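Side-chain contact in acetylglutamate kinase (Streptococcus mutans, PDB 3L86), which probably catalyses the ATP-dependent phosphorylation of N-acetyl-L-glutamate, the second step of arginine biosynthesis from glutamate: residues G53-L56 and S57-N61. Numbering follows the deposited sequence.
Sequences GDFL and SQIKN
S57 reaches back to G53 on the exposed side of the helix, and is doubly engaged there: its N bonds G53 O at 3.1 Å, and its OG adds a weak bond to the same oxygen at 3.3 Å, so this carbonyl receives two donors. The hydroxyl can do so because OG sits beside the residue's own N (chi1 -61°), on the side of the preceding turn. L56 joins the next turn through its backbone, L56 O accepting from K60 N at 3.2 Å, while its side chain turns to its own segment, where CD2 meets the F55 ring at the in-plane edge. I59 N donates to F55 O at 3.0 Å, one of four consecutive i to i+4 bonds that identify a regular alpha-helix. On the buried side I59 also makes a CH-pi contact with F55. Its CG1 stands 4.0 Å from the centroid of the F55 ring and 21° off the normal, which places this methylene over one face, displaced toward the rim; the nearest ring atom to I59 CG1 is F55 CE2, at 3.8 Å. I59 turns CG1 back over the preceding turn (chi1 -59°) to get there. The helix, 53-64, is the crossover of a beta-alpha-beta unit in the amino acid kinase fold. F55 rests on I43 and I59 on I41, both of strand 38-43, which pairs in parallel with strand 68-73, while L270 of a loop touches both side chains.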
# COMPACT_ATOMS: atom_id res chain seq x y z
N GLY A 53 6.03 18.69 -5.50
CA GLY A 53 6.95 19.42 -4.60
C GLY A 53 6.45 19.44 -3.17
O GLY A 53 7.22 19.24 -2.24
N ASP A 54 5.15 19.65 -2.96
CA ASP A 54 4.63 19.61 -1.58
C ASP A 54 4.93 18.25 -0.92
O ASP A 54 5.30 18.18 0.26
CB ASP A 54 3.10 19.81 -1.52
CG ASP A 54 2.66 21.23 -1.80
OD1 ASP A 54 3.51 22.18 -1.75
OD2 ASP A 54 1.44 21.39 -2.08
N PHE A 55 4.69 17.17 -1.68
CA PHE A 55 4.86 15.78 -1.16
C PHE A 55 6.28 15.56 -0.74
O PHE A 55 6.55 15.20 0.40
CB PHE A 55 4.44 14.70 -2.22
CG PHE A 55 4.74 13.28 -1.81
CD1 PHE A 55 3.78 12.49 -1.18
CD2 PHE A 55 5.99 12.72 -2.07
CE1 PHE A 55 4.05 11.17 -0.81
CE2 PHE A 55 6.27 11.41 -1.66
CZ PHE A 55 5.31 10.65 -1.03
N LEU A 56 7.21 15.75 -1.68
CA LEU A 56 8.63 15.57 -1.41
C LEU A 56 9.17 16.42 -0.20
O LEU A 56 9.92 15.91 0.64
CB LEU A 56 9.43 15.91 -2.69
CG LEU A 56 9.14 15.02 -3.93
CD1 LEU A 56 9.82 15.56 -5.25
CD2 LEU A 56 9.54 13.54 -3.63
N SER A 57 8.85 17.71 -0.13
CA SER A 57 9.21 18.52 1.09
C SER A 57 8.60 18.03 2.41
O SER A 57 9.25 18.04 3.48
CB SER A 57 8.81 19.99 0.91
OG SER A 57 9.49 20.55 -0.21
N GLN A 58 7.34 17.63 2.36
CA GLN A 58 6.65 17.15 3.57
C GLN A 58 7.33 15.90 4.11
O GLN A 58 7.59 15.78 5.30
CB GLN A 58 5.11 16.95 3.34
CG GLN A 58 4.33 16.49 4.61
CD GLN A 58 4.45 17.51 5.78
OE1 GLN A 58 5.28 17.37 6.68
NE2 GLN A 58 3.68 18.55 5.71
N ILE A 59 7.63 14.94 3.23
CA ILE A 59 8.42 13.78 3.65
C ILE A 59 9.79 14.19 4.28
O ILE A 59 10.13 13.73 5.40
CB ILE A 59 8.64 12.76 2.47
CG1 ILE A 59 7.30 12.22 1.89
CG2 ILE A 59 9.48 11.58 2.90
CD1 ILE A 59 6.41 11.38 2.90
N LYS A 60 10.61 14.98 3.57
CA LYS A 60 11.94 15.38 4.09
C LYS A 60 11.79 16.08 5.46
O LYS A 60 12.57 15.82 6.37
CB LYS A 60 12.66 16.37 3.14
CG LYS A 60 14.18 16.46 3.57
CD LYS A 60 15.04 17.34 2.73
CE LYS A 60 16.48 17.31 3.35
NZ LYS A 60 16.61 18.50 4.29
N ASN A 61 10.83 16.99 5.59
CA ASN A 61 10.61 17.76 6.86
C ASN A 61 10.17 16.86 8.00
O ASN A 61 10.66 16.98 9.14
CB ASN A 61 9.61 18.94 6.68
CG ASN A 61 10.11 19.96 5.71
OD1 ASN A 61 11.31 20.01 5.49
ND2 ASN A 61 9.22 20.82 5.16